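Local coordinates for protein particle-associated glycoside hydrolase (Acinetobacter phage Fri1, PDB 6C72) that probably degrades the capsular polysaccharide of its Acinetobacter baumannii host, serving as the phage tailspike during virus entry, at residues V127-K132 and R148-S153; L317-F322 and N352-G357; P506-C511 and S585-Y590. One frame throughout, in Å; residues are numbered along the deposited sequence.

Contact 1 of 3, residues V127-K132 and R148-S153; sequences VVQLPK and RGTFDS. With ZN (zinc ion), chain O.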
ATOM      1  N   VAL A 127       0.657  -5.832 -31.595  1.00 30.19           N
ATOM      2  CA  VAL A 127       0.681  -4.379 -31.666  1.00 29.62           C
ATOM      3  C   VAL A 127       0.340  -3.936 -33.081  1.00 29.24           C
ATOM      4  O   VAL A 127       0.887  -4.467 -34.054  1.00 29.72           O
ATOM      5  CB  VAL A 127       2.049  -3.818 -31.237  1.00 30.14           C
ATOM      6  CG1 VAL A 127       2.106  -2.333 -31.504  1.00 29.58           C
ATOM      7  CG2 VAL A 127       2.291  -4.106 -29.752  1.00 30.76           C
ATOM      8  N   VAL A 128      -0.563  -2.969 -33.188  1.00 28.95           N
ATOM      9  CA  VAL A 128      -0.759  -2.201 -34.410  1.00 28.53           C
ATOM     10  C   VAL A 128      -0.004  -0.894 -34.232  1.00 28.81           C
ATOM     11  O   VAL A 128      -0.352  -0.075 -33.367  1.00 27.88           O
ATOM     12  CB  VAL A 128      -2.239  -1.951 -34.712  1.00 28.22           C
ATOM     13  CG1 VAL A 128      -2.343  -0.945 -35.842  1.00 28.32           C
ATOM     14  CG2 VAL A 128      -2.934  -3.261 -35.068  1.00 28.59           C
ATOM     15  N   GLN A 129       1.058  -0.727 -35.016  1.00 31.61           N
ATOM     16  CA  GLN A 129       1.902   0.459 -34.959  1.00 32.10           C
ATOM     17  C   GLN A 129       1.316   1.534 -35.863  1.00 30.51           C
ATOM     18  O   GLN A 129       1.015   1.272 -37.036  1.00 29.95           O
ATOM     19  CB  GLN A 129       3.330   0.116 -35.392  1.00 33.48           C
ATOM     20  CG  GLN A 129       4.287   1.287 -35.386  1.00 34.05           C
ATOM     21  CD  GLN A 129       4.615   1.770 -33.973  1.00 34.04           C
ATOM     22  OE1 GLN A 129       4.962   0.972 -33.090  1.00 34.34           O
ATOM     23  NE2 GLN A 129       4.505   3.078 -33.751  1.00 33.53           N
ATOM     24  N   LEU A 130       1.121   2.695 -35.323  1.00 28.20           N
ATOM     25  CA  LEU A 130       0.721   3.827 -36.140  1.00 28.21           C
ATOM     26  C   LEU A 130       1.939   4.675 -36.469  1.00 28.69           C
ATOM     27  O   LEU A 130       2.872   4.753 -35.672  1.00 28.76           O
ATOM     28  CB  LEU A 130      -0.311   4.706 -35.432  1.00 27.53           C
ATOM     29  CG  LEU A 130      -1.603   3.995 -35.065  1.00 27.28           C
ATOM     30  CD1 LEU A 130      -2.589   4.943 -34.407  1.00 26.91           C
ATOM     31  CD2 LEU A 130      -2.204   3.323 -36.302  1.00 27.83           C
ATOM     32  N   PRO A 131       1.996   5.298 -37.634  1.00 29.28           N
ATOM     33  CA  PRO A 131       3.107   6.200 -37.946  1.00 29.90           C
ATOM     34  C   PRO A 131       2.854   7.567 -37.321  1.00 29.28           C
ATOM     35  O   PRO A 131       1.834   7.818 -36.703  1.00 28.48           O
ATOM     36  CB  PRO A 131       3.063   6.276 -39.474  1.00 30.97           C
ATOM     37  CG  PRO A 131       1.599   6.200 -39.764  1.00 30.61           C
ATOM     38  CD  PRO A 131       1.024   5.232 -38.739  1.00 29.68           C
ATOM     39  N   LYS A 132       3.789   8.473 -37.535  1.00 30.98           N
ATOM     40  CA  LYS A 132       3.535   9.866 -37.211  1.00 30.47           C
ATOM     41  C   LYS A 132       2.475  10.432 -38.158  1.00 29.61           C
ATOM     42  O   LYS A 132       2.214   9.894 -39.235  1.00 30.35           O
ATOM     43  CB  LYS A 132       4.824  10.684 -37.317  1.00 31.95           C
ATOM     44  CG  LYS A 132       5.881  10.293 -36.293  1.00 33.34           C
ATOM     45  CD  LYS A 132       6.994  11.301 -36.245  1.00 34.20           C
ATOM     46  CE  LYS A 132       7.918  11.135 -37.424  1.00 34.03           C
ATOM     47  NZ  LYS A 132       8.870  12.258 -37.443  1.00 33.79           N
ATOM     48  N   ARG A 148      -0.309   1.521 -30.992  1.00 27.47           N
ATOM     49  CA  ARG A 148       0.866   2.250 -30.540  1.00 27.72           C
ATOM     50  C   ARG A 148       1.267   3.293 -31.576  1.00 27.54           C
ATOM     51  O   ARG A 148       1.399   2.979 -32.760  1.00 27.70           O
ATOM     52  CB  ARG A 148       2.033   1.287 -30.266  1.00 28.55           C
ATOM     53  CG  ARG A 148       3.258   1.962 -29.660  1.00 29.16           C
ATOM     54  CD  ARG A 148       4.346   0.948 -29.302  1.00 30.32           C
ATOM     55  NE  ARG A 148       4.899   0.298 -30.486  1.00 30.67           N
ATOM     56  CZ  ARG A 148       5.468  -0.905 -30.491  1.00 31.57           C
ATOM     57  NH1 ARG A 148       5.556  -1.606 -29.368  1.00 32.24           N
ATOM     58  NH2 ARG A 148       5.934  -1.413 -31.626  1.00 31.99           N
ATOM     59  N   GLY A 149       1.463   4.532 -31.127  1.00 31.32           N
ATOM     60  CA  GLY A 149       1.926   5.596 -31.991  1.00 31.49           C
ATOM     61  C   GLY A 149       3.440   5.719 -32.002  1.00 31.57           C
ATOM     62  O   GLY A 149       4.173   4.889 -31.461  1.00 31.60           O
ATOM     63  N   THR A 150       3.902   6.803 -32.624  1.00 30.85           N
ATOM     64  CA  THR A 150       5.316   7.093 -32.820  1.00 30.99           C
ATOM     65  C   THR A 150       5.611   8.463 -32.227  1.00 31.04           C
ATOM     66  O   THR A 150       5.015   9.459 -32.642  1.00 31.13           O
ATOM     67  CB  THR A 150       5.682   7.075 -34.312  1.00 31.11           C
ATOM     68  OG1 THR A 150       5.370   5.795 -34.889  1.00 31.14           O
ATOM     69  CG2 THR A 150       7.168   7.392 -34.531  1.00 31.32           C
ATOM     70  N   PHE A 151       6.527   8.516 -31.265  1.00 28.53           N
ATOM     71  CA  PHE A 151       6.970   9.807 -30.752  1.00 28.35           C
ATOM     72  C   PHE A 151       7.609  10.629 -31.875  1.00 29.29           C
ATOM     73  O   PHE A 151       8.263  10.092 -32.778  1.00 29.94           O
ATOM     74  CB  PHE A 151       7.972   9.628 -29.601  1.00 27.72           C
ATOM     75  CG  PHE A 151       7.364   9.058 -28.333  1.00 26.88           C
ATOM     76  CD1 PHE A 151       6.486   9.805 -27.570  1.00 26.46           C
ATOM     77  CD2 PHE A 151       7.683   7.773 -27.909  1.00 26.62           C
ATOM     78  CE1 PHE A 151       5.929   9.277 -26.415  1.00 25.80           C
ATOM     79  CE2 PHE A 151       7.125   7.234 -26.768  1.00 25.98           C
ATOM     80  CZ  PHE A 151       6.250   7.985 -26.011  1.00 25.55           C
ATOM     81  N   ASP A 152       7.405  11.943 -31.821  1.00 31.40           N
ATOM     82  CA  ASP A 152       8.132  12.804 -32.723  1.00 31.58           C
ATOM     83  C   ASP A 152       9.607  12.803 -32.327  1.00 31.72           C
ATOM     84  O   ASP A 152       9.995  12.306 -31.266  1.00 31.71           O
ATOM     85  CB  ASP A 152       7.533  14.215 -32.733  1.00 31.81           C
ATOM     86  CG  ASP A 152       7.727  14.921 -34.087  1.00 32.45           C
ATOM     87  OD1 ASP A 152       8.474  14.395 -34.942  1.00 32.78           O
ATOM     88  OD2 ASP A 152       7.107  15.982 -34.319  1.00 32.76           O
ATOM     89  N   SER A 153      10.438  13.337 -33.213  1.00 36.26           N
ATOM     90  CA  SER A 153      11.872  13.306 -32.978  1.00 36.49           C
ATOM     91  C   SER A 153      12.241  14.100 -31.726  1.00 36.69           C
ATOM     92  O   SER A 153      11.629  15.123 -31.412  1.00 36.78           O
ATOM     93  CB  SER A 153      12.597  13.865 -34.192  1.00 36.65           C
ATOM     94  OG  SER A 153      12.266  15.227 -34.351  1.00 36.74           O
TER
HETATM   95 ZN    ZN O 812       8.429  16.084 -36.561  0.58 69.05          ZN

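Contact 2 of 3, residues L317-F322 and N352-G357; sequences LINCVF and NCRFKG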
ATOM      1  N   LEU A 317      -4.950   6.541  -7.141  1.00 25.98           N
ATOM      2  CA  LEU A 317      -4.282   7.609  -7.870  1.00 26.78           C
ATOM      3  C   LEU A 317      -2.973   7.937  -7.140  1.00 26.90           C
ATOM      4  O   LEU A 317      -2.993   8.490  -6.032  1.00 26.85           O
ATOM      5  CB  LEU A 317      -5.205   8.819  -7.971  1.00 27.38           C
ATOM      6  CG  LEU A 317      -6.539   8.443  -8.620  1.00 27.20           C
ATOM      7  CD1 LEU A 317      -7.718   8.505  -7.634  1.00 26.60           C
ATOM      8  CD2 LEU A 317      -6.813   9.277  -9.874  1.00 27.10           C
ATOM      9  N   ILE A 318      -1.846   7.585  -7.756  1.00 29.82           N
ATOM     10  CA  ILE A 318      -0.522   7.715  -7.157  1.00 29.34           C
ATOM     11  C   ILE A 318       0.253   8.759  -7.949  1.00 29.95           C
ATOM     12  O   ILE A 318       0.400   8.632  -9.173  1.00 30.37           O
ATOM     13  CB  ILE A 318       0.245   6.384  -7.166  1.00 28.53           C
ATOM     14  CG1 ILE A 318      -0.663   5.228  -6.756  1.00 27.84           C
ATOM     15  CG2 ILE A 318       1.471   6.463  -6.274  1.00 27.81           C
ATOM     16  CD1 ILE A 318      -0.119   3.841  -7.146  1.00 27.35           C
ATOM     17  N   ASN A 319       0.758   9.778  -7.253  1.00 22.98           N
ATOM     18  CA  ASN A 319       1.639  10.781  -7.857  1.00 23.27           C
ATOM     19  C   ASN A 319       0.990  11.399  -9.096  1.00 23.01           C
ATOM     20  O   ASN A 319       1.618  11.561 -10.141  1.00 23.33           O
ATOM     21  CB  ASN A 319       3.009  10.172  -8.178  1.00 23.93           C
ATOM     22  CG  ASN A 319       4.020  11.205  -8.622  1.00 24.41           C
ATOM     23  OD1 ASN A 319       3.900  12.387  -8.298  1.00 24.28           O
ATOM     24  ND2 ASN A 319       5.022  10.768  -9.370  1.00 25.04           N
ATOM     25  N   CYS A 320      -0.288  11.734  -8.982  1.00 26.34           N
ATOM     26  CA  CYS A 320      -1.032  12.364 -10.061  1.00 26.42           C
ATOM     27  C   CYS A 320      -1.208  13.843  -9.764  1.00 26.53           C
ATOM     28  O   CYS A 320      -1.077  14.285  -8.621  1.00 26.93           O
ATOM     29  CB  CYS A 320      -2.405  11.693 -10.246  1.00 26.27           C
ATOM     30  SG  CYS A 320      -2.293   9.984 -10.842  1.00 26.22           S
ATOM     31  N   VAL A 321      -1.484  14.613 -10.812  1.00 25.67           N
ATOM     32  CA  VAL A 321      -1.744  16.043 -10.707  1.00 25.61           C
ATOM     33  C   VAL A 321      -3.174  16.310 -11.156  1.00 24.87           C
ATOM     34  O   VAL A 321      -3.592  15.851 -12.227  1.00 24.13           O
ATOM     35  CB  VAL A 321      -0.753  16.876 -11.544  1.00 25.36           C
ATOM     36  CG1 VAL A 321      -1.167  18.358 -11.535  1.00 25.36           C
ATOM     37  CG2 VAL A 321       0.677  16.703 -11.031  1.00 25.76           C
ATOM     38  N   PHE A 322      -3.926  17.023 -10.330  1.00 26.08           N
ATOM     39  CA  PHE A 322      -5.227  17.554 -10.682  1.00 25.29           C
ATOM     40  C   PHE A 322      -5.094  19.067 -10.699  1.00 25.67           C
ATOM     41  O   PHE A 322      -4.751  19.668  -9.678  1.00 26.58           O
ATOM     42  CB  PHE A 322      -6.296  17.114  -9.688  1.00 25.17           C
ATOM     43  CG  PHE A 322      -6.339  15.633  -9.473  1.00 25.07           C
ATOM     44  CD1 PHE A 322      -7.091  14.819 -10.317  1.00 24.19           C
ATOM     45  CD2 PHE A 322      -5.653  15.054  -8.414  1.00 26.17           C
ATOM     46  CE1 PHE A 322      -7.135  13.444 -10.125  1.00 24.27           C
ATOM     47  CE2 PHE A 322      -5.700  13.674  -8.203  1.00 26.34           C
ATOM     48  CZ  PHE A 322      -6.441  12.866  -9.066  1.00 25.33           C
ATOM     49  N   ASN A 352       0.236  10.793  -2.791  1.00 27.17           N
ATOM     50  CA  ASN A 352       1.312  11.579  -3.397  1.00 27.39           C
ATOM     51  C   ASN A 352       0.805  12.494  -4.512  1.00 28.54           C
ATOM     52  O   ASN A 352       1.549  12.822  -5.435  1.00 28.74           O
ATOM     53  CB  ASN A 352       2.440  10.684  -3.931  1.00 26.78           C
ATOM     54  CG  ASN A 352       2.966   9.695  -2.893  1.00 25.59           C
ATOM     55  OD1 ASN A 352       2.659   9.788  -1.707  1.00 25.13           O
ATOM     56  ND2 ASN A 352       3.808   8.769  -3.336  1.00 25.15           N
ATOM     57  N   CYS A 353      -0.454  12.910  -4.444  1.00 23.23           N
ATOM     58  CA  CYS A 353      -1.043  13.704  -5.505  1.00 24.24           C
ATOM     59  C   CYS A 353      -0.945  15.191  -5.197  1.00 24.77           C
ATOM     60  O   CYS A 353      -0.786  15.607  -4.046  1.00 24.51           O
ATOM     61  CB  CYS A 353      -2.513  13.328  -5.720  1.00 24.52           C
ATOM     62  SG  CYS A 353      -2.788  11.653  -6.366  1.00 23.82           S
ATOM     63  N   ARG A 354      -1.101  15.998  -6.246  1.00 26.91           N
ATOM     64  CA  ARG A 354      -1.045  17.448  -6.137  1.00 27.34           C
ATOM     65  C   ARG A 354      -2.299  18.040  -6.759  1.00 27.54           C
ATOM     66  O   ARG A 354      -2.647  17.724  -7.907  1.00 26.72           O
ATOM     67  CB  ARG A 354       0.214  17.998  -6.793  1.00 26.83           C
ATOM     68  CG  ARG A 354       1.408  17.698  -5.930  1.00 26.21           C
ATOM     69  CD  ARG A 354       2.740  17.939  -6.590  1.00 25.78           C
ATOM     70  NE  ARG A 354       2.945  17.192  -7.830  1.00 25.61           N
ATOM     71  CZ  ARG A 354       3.032  15.866  -7.915  1.00 25.28           C
ATOM     72  NH1 ARG A 354       2.876  15.109  -6.825  1.00 24.93           N
ATOM     73  NH2 ARG A 354       3.265  15.294  -9.096  1.00 25.22           N
ATOM     74  N   PHE A 355      -3.010  18.832  -5.969  1.00 23.44           N
ATOM     75  CA  PHE A 355      -4.192  19.552  -6.411  1.00 22.87           C
ATOM     76  C   PHE A 355      -3.767  21.001  -6.611  1.00 23.26           C
ATOM     77  O   PHE A 355      -3.446  21.707  -5.642  1.00 24.09           O
ATOM     78  CB  PHE A 355      -5.322  19.408  -5.394  1.00 22.75           C
ATOM     79  CG  PHE A 355      -5.829  17.990  -5.248  1.00 22.08           C
ATOM     80  CD1 PHE A 355      -5.104  17.040  -4.549  1.00 22.99           C
ATOM     81  CD2 PHE A 355      -7.049  17.610  -5.803  1.00 21.85           C
ATOM     82  CE1 PHE A 355      -5.582  15.743  -4.407  1.00 22.33           C
ATOM     83  CE2 PHE A 355      -7.524  16.314  -5.669  1.00 21.77           C
ATOM     84  CZ  PHE A 355      -6.790  15.382  -4.969  1.00 21.77           C
ATOM     85  N   LYS A 356      -3.731  21.434  -7.867  1.00 34.75           N
ATOM     86  CA  LYS A 356      -3.177  22.727  -8.226  1.00 35.02           C
ATOM     87  C   LYS A 356      -4.275  23.641  -8.749  1.00 34.60           C
ATOM     88  O   LYS A 356      -5.316  23.188  -9.234  1.00 33.80           O
ATOM     89  CB  LYS A 356      -2.087  22.576  -9.289  1.00 34.46           C
ATOM     90  CG  LYS A 356      -0.851  21.841  -8.818  1.00 34.67           C
ATOM     91  CD  LYS A 356       0.129  21.653  -9.960  1.00 33.91           C
ATOM     92  CE  LYS A 356       1.369  20.912  -9.506  1.00 33.88           C
ATOM     93  NZ  LYS A 356       2.234  20.564 -10.651  1.00 33.22           N
ATOM     94  N   GLY A 357      -4.016  24.938  -8.671  1.00 32.87           N
ATOM     95  CA  GLY A 357      -4.965  25.909  -9.162  1.00 32.70           C
ATOM     96  C   GLY A 357      -6.247  25.896  -8.370  1.00 32.78           C
ATOM     97  O   GLY A 357      -6.239  26.168  -7.163  1.00 33.45           O
TER

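Contact 3 of 3, residues P506-C511 and S585-Y590; sequences PLRSGC and SALPQY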
ATOM      1  N   PRO A 506     -20.865  -6.187  50.122  1.00 26.84           N
ATOM      2  CA  PRO A 506     -20.055  -7.398  50.281  1.00 28.29           C
ATOM      3  C   PRO A 506     -19.420  -7.459  51.664  1.00 28.59           C
ATOM      4  O   PRO A 506     -19.392  -6.483  52.414  1.00 27.54           O
ATOM      5  CB  PRO A 506     -18.988  -7.253  49.186  1.00 29.40           C
ATOM      6  CG  PRO A 506     -18.855  -5.797  48.998  1.00 28.62           C
ATOM      7  CD  PRO A 506     -20.209  -5.194  49.254  1.00 27.03           C
ATOM      8  N   LEU A 507     -18.890  -8.635  51.983  1.00 30.98           N
ATOM      9  CA  LEU A 507     -18.107  -8.791  53.199  1.00 31.75           C
ATOM     10  C   LEU A 507     -16.740  -8.133  53.030  1.00 32.27           C
ATOM     11  O   LEU A 507     -16.392  -7.637  51.951  1.00 32.46           O
ATOM     12  CB  LEU A 507     -17.951 -10.272  53.542  1.00 32.43           C
ATOM     13  CG  LEU A 507     -19.214 -10.971  54.039  1.00 31.73           C
ATOM     14  CD1 LEU A 507     -19.047 -12.476  53.994  1.00 32.17           C
ATOM     15  CD2 LEU A 507     -19.513 -10.498  55.452  1.00 31.18           C
ATOM     16  N   ARG A 508     -15.966  -8.120  54.122  1.00 37.34           N
ATOM     17  CA  ARG A 508     -14.566  -7.678  54.092  1.00 37.30           C
ATOM     18  C   ARG A 508     -14.417  -6.328  53.397  1.00 36.56           C
ATOM     19  O   ARG A 508     -13.547  -6.139  52.545  1.00 36.98           O
ATOM     20  CB  ARG A 508     -13.672  -8.710  53.405  1.00 38.19           C
ATOM     21  CG  ARG A 508     -13.890 -10.142  53.830  1.00 38.57           C
ATOM     22  CD  ARG A 508     -12.918 -11.024  53.077  1.00 38.99           C
ATOM     23  NE  ARG A 508     -13.075 -12.447  53.357  1.00 39.25           N
ATOM     24  CZ  ARG A 508     -12.270 -13.381  52.864  1.00 39.55           C
ATOM     25  NH1 ARG A 508     -11.258 -13.037  52.071  1.00 39.62           N
ATOM     26  NH2 ARG A 508     -12.473 -14.654  53.158  1.00 39.75           N
ATOM     27  N   SER A 509     -15.303  -5.391  53.714  1.00 33.74           N
ATOM     28  CA  SER A 509     -15.299  -4.140  52.977  1.00 32.36           C
ATOM     29  C   SER A 509     -15.955  -3.070  53.826  1.00 31.34           C
ATOM     30  O   SER A 509     -16.719  -3.371  54.743  1.00 31.78           O
ATOM     31  CB  SER A 509     -16.025  -4.259  51.625  1.00 32.23           C
ATOM     32  OG  SER A 509     -17.412  -4.529  51.765  1.00 31.70           O
ATOM     33  N   GLY A 510     -15.584  -1.827  53.558  1.00 32.10           N
ATOM     34  CA  GLY A 510     -16.279  -0.665  54.086  1.00 31.22           C
ATOM     35  C   GLY A 510     -17.004   0.020  52.934  1.00 30.69           C
ATOM     36  O   GLY A 510     -16.444   0.159  51.846  1.00 31.48           O
ATOM     37  N   CYS A 511     -18.234   0.433  53.179  1.00 39.90           N
ATOM     38  CA  CYS A 511     -19.055   1.013  52.133  1.00 39.60           C
ATOM     39  C   CYS A 511     -19.694   2.296  52.620  1.00 39.12           C
ATOM     40  O   CYS A 511     -20.069   2.412  53.789  1.00 38.84           O
ATOM     41  CB  CYS A 511     -20.129   0.048  51.680  1.00 39.29           C
ATOM     42  SG  CYS A 511     -19.457  -1.552  51.166  1.00 40.30           S
ATOM     43  N   SER A 585     -12.167  -2.106  49.650  1.00 30.23           N
ATOM     44  CA  SER A 585     -11.922  -3.520  49.904  1.00 30.97           C
ATOM     45  C   SER A 585     -10.457  -3.837  49.655  1.00 32.12           C
ATOM     46  O   SER A 585      -9.721  -3.049  49.059  1.00 32.38           O
ATOM     47  CB  SER A 585     -12.808  -4.407  49.035  1.00 32.12           C
ATOM     48  OG  SER A 585     -12.432  -4.305  47.678  1.00 33.33           O
ATOM     49  N   ALA A 586     -10.043  -5.023  50.095  1.00 26.91           N
ATOM     50  CA  ALA A 586      -8.678  -5.487  49.869  1.00 27.97           C
ATOM     51  C   ALA A 586      -8.546  -6.386  48.650  1.00 29.58           C
ATOM     52  O   ALA A 586      -7.423  -6.689  48.236  1.00 30.28           O
ATOM     53  CB  ALA A 586      -8.163  -6.244  51.100  1.00 27.63           C
ATOM     54  N   LEU A 587      -9.657  -6.843  48.092  1.00 33.71           N
ATOM     55  CA  LEU A 587      -9.663  -7.756  46.965  1.00 34.68           C
ATOM     56  C   LEU A 587     -10.773  -7.347  46.019  1.00 34.08           C
ATOM     57  O   LEU A 587     -11.800  -6.812  46.454  1.00 33.41           O
ATOM     58  CB  LEU A 587      -9.881  -9.217  47.372  1.00 35.61           C
ATOM     59  CG  LEU A 587      -8.742  -9.955  48.060  1.00 36.10           C
ATOM     60  CD1 LEU A 587      -9.258 -11.329  48.493  1.00 36.88           C
ATOM     61  CD2 LEU A 587      -7.519 -10.066  47.142  1.00 36.44           C
ATOM     62  N   PRO A 588     -10.581  -7.558  44.718  1.00 39.40           N
ATOM     63  CA  PRO A 588     -11.669  -7.267  43.776  1.00 38.42           C
ATOM     64  C   PRO A 588     -12.928  -8.070  44.058  1.00 37.99           C
ATOM     65  O   PRO A 588     -14.032  -7.563  43.831  1.00 36.76           O
ATOM     66  CB  PRO A 588     -11.058  -7.625  42.414  1.00 38.59           C
ATOM     67  CG  PRO A 588      -9.573  -7.588  42.638  1.00 39.46           C
ATOM     68  CD  PRO A 588      -9.360  -8.027  44.044  1.00 40.06           C
ATOM     69  N   GLN A 589     -12.803  -9.286  44.596  1.00 47.13           N
ATOM     70  CA  GLN A 589     -13.976 -10.112  44.844  1.00 46.40           C
ATOM     71  C   GLN A 589     -14.921  -9.472  45.847  1.00 45.21           C
ATOM     72  O   GLN A 589     -16.095  -9.846  45.905  1.00 44.11           O
ATOM     73  CB  GLN A 589     -13.561 -11.507  45.317  1.00 47.37           C
ATOM     74  CG  GLN A 589     -12.613 -12.231  44.364  1.00 48.24           C
ATOM     75  CD  GLN A 589     -11.150 -11.822  44.556  1.00 49.24           C
ATOM     76  OE1 GLN A 589     -10.653 -11.784  45.678  1.00 49.79           O
ATOM     77  NE2 GLN A 589     -10.463 -11.509  43.459  1.00 49.32           N
ATOM     78  N   TYR A 590     -14.446  -8.523  46.641  1.00 37.10           N
ATOM     79  CA  TYR A 590     -15.284  -7.877  47.643  1.00 35.42           C
ATOM     80  C   TYR A 590     -15.444  -6.393  47.345  1.00 34.88           C
ATOM     81  O   TYR A 590     -15.634  -5.585  48.258  1.00 33.75           O
ATOM     82  CB  TYR A 590     -14.720  -8.094  49.046  1.00 35.26           C
ATOM     83  CG  TYR A 590     -14.601  -9.559  49.386  1.00 36.13           C
ATOM     84  CD1 TYR A 590     -15.689 -10.261  49.902  1.00 35.67           C
ATOM     85  CD2 TYR A 590     -13.413 -10.247  49.178  1.00 37.81           C
ATOM     86  CE1 TYR A 590     -15.593 -11.600  50.205  1.00 36.78           C
ATOM     87  CE2 TYR A 590     -13.304 -11.584  49.483  1.00 38.70           C
ATOM     88  CZ  TYR A 590     -14.396 -12.253  49.996  1.00 38.17           C
ATOM     89  OH  TYR A 590     -14.293 -13.588  50.291  1.00 39.35           O
TER
HETATM   90  O   HOH W   1     -11.685  -7.203  51.026  1.00 31.80           O

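Contact 1 of 3, residues V127-K132 and R148-S153
A single oxygen, Gln129 OE1, is gripped side-on by two nitrogens of one arginine: Arg148 NE at 2.7 Å from Gln129 OE1 and Arg148 NH2 at 3.0 Å. The two residues are paired on adjacent coils of a parallel beta-helix, where strand 126-129 runs beside strand 145-148 and Arg148 bonds through its backbone to Val128 O and Leu130 N. OE1 lies only 3° out of the guanidinium plane, so both N-H groups can address it together, while Val127 CG1 sits over the centre of one guanidinium face, 3.8 Å from Arg148 CZ. Glutamine suits the position because its amide also has hydrogens to give. A bend at chi2 of Gln129 (70°) turns CD back beside the neighbouring coil. Gln129 NE2 donates to Leu130 O at 3.0 Å and more weakly to Gly149 O. Leu130 O accepts a second bond from Thr150 OG1 at 2.8 Å, which helps pin the chain where the strand gives way to loop. The threonine methyl is useful as well, since Thr150 CG2 packs 3.6 Å from Lys132 CG, the aliphatic part of the lysine. Beyond it, Lys132 NZ and Asp152 OD1 form a weak salt bridge close to Glu100, another zinc-binding residue of this protein. The same carboxylate holds a zinc ion, with Asp152 OD1 2.3 Å from the metal.

Contact 2 of 3, residues L317-F322 and N352-G357
Phe322 and Phe355 adopt nearly the same first torsion, CG anti to the carbonyl carbon in each (chi1 -53° and -65°), and because the residues are paired in parallel strands their side chains lie side by side, pointing the same way. The rings form an offset stack with centroids 4.8 Å apart and planes at 26°; Phe322 CD2 rides over the rim of the Phe355 ring, 3.6 Å from CE2 of Phe355. Phe379 stacks on Phe355, and the Phe287 ring meets Phe322. Beside the pair, small Cys353 fits against the stack and the turn: its SG is 4.0 Å from Phe322 CE2 and takes a weak hydrogen bond from Cys320 N at 3.6 Å. Val321 and Arg354 occupy the other face of the sheet. Here the arginine meets Asn319 end-on, Arg354 NH2 and NH1 both donating to Asn319 OD1 at 3.1 and 3.3 Å, and Val321 CG2 lies 3.5 Å from Arg354 NH2. Glu378, a zinc-binding residue, lies close to the same guanidinium, whereas Asn352 ND2 bonds to Asp279 of the second subunit. The backbones join through Arg354 N to Cys320 O, Phe322 N to Arg354 O and Lys356 N to Phe322 O at 2.7 Å. Asn319 and Asn352 both take the left-handed backbone conformation, which asparagine tolerates better than most residues. Like residues aligned at equivalent positions of successive coils, here asparagines at the turn and phenylalanines in the interior, are characteristic of a parallel beta-helix.

Contact 3 of 3, residues P506-C511 and S585-Y590
Arg508 is draped over Tyr590, the two side chains crossing with guanidinium and ring planes only 21° apart. The last methylene of the arginine does the covering: Arg508 CD makes a CH-pi contact, 3.7 Å from the centroid of the Tyr590 ring and 17° off the ring normal. With the chain extended from CG to NE, the guanidinium passes beyond the ring centre, and Tyr590 OH comes to rest over the middle of the guanidinium face, 3.3 Å from Arg508 CZ. The hydroxyl thus lies above the guanidinium plane while the N-H groups point outward within it, Arg508 NE bonding to Asn538. A long, flat-ended arginine serves as an apolar cover near CD and a polar group farther out. Leu507 and Pro506 approach the tyrosine nearer its backbone: Leu507 O is 3.4 Å from Tyr590 CB, and Pro506 CG is 3.3 Å from Tyr590 O. A water links the two segments, giving a hydrogen to Arg508 O at 2.6 Å and accepting one from Ala586 N at 2.9 Å. The turn that carries Tyr590 is tied within itself, for Leu587 O accepts from Ser585 OG at 2.9 Å and from Tyr590 N on the opposite face of its carbonyl plane. Arg508 also packs on Asp519 of the third subunit. The contact lies at one end of the C-terminal antiparallel sheet, where strand 509-517 begins beside the end of strand 576-585, and the turn leads on toward strand 594-595, which belongs to a second sheet alongside strand 500-504.

Contacts 1 and 2 join neighbouring coils of the same parallel beta-helix, with centres 28 Å apart, whereas contact 3 belongs to the C-terminal antiparallel domain, its centre 63 Å from that of contact 2 and 86 Å from that of contact 1. The first two are buried and both touch the second subunit; the third is partly buried and meets the third subunit. Parallel strand bonds underlie both helix contacts, but contact 1 is dominated by polar groups ending at a metal, while contact 2 sets an aromatic row against an arginine-asparagine pair. Contact 3 relies instead on a CH-pi cover and a bridging water between strand end and turn.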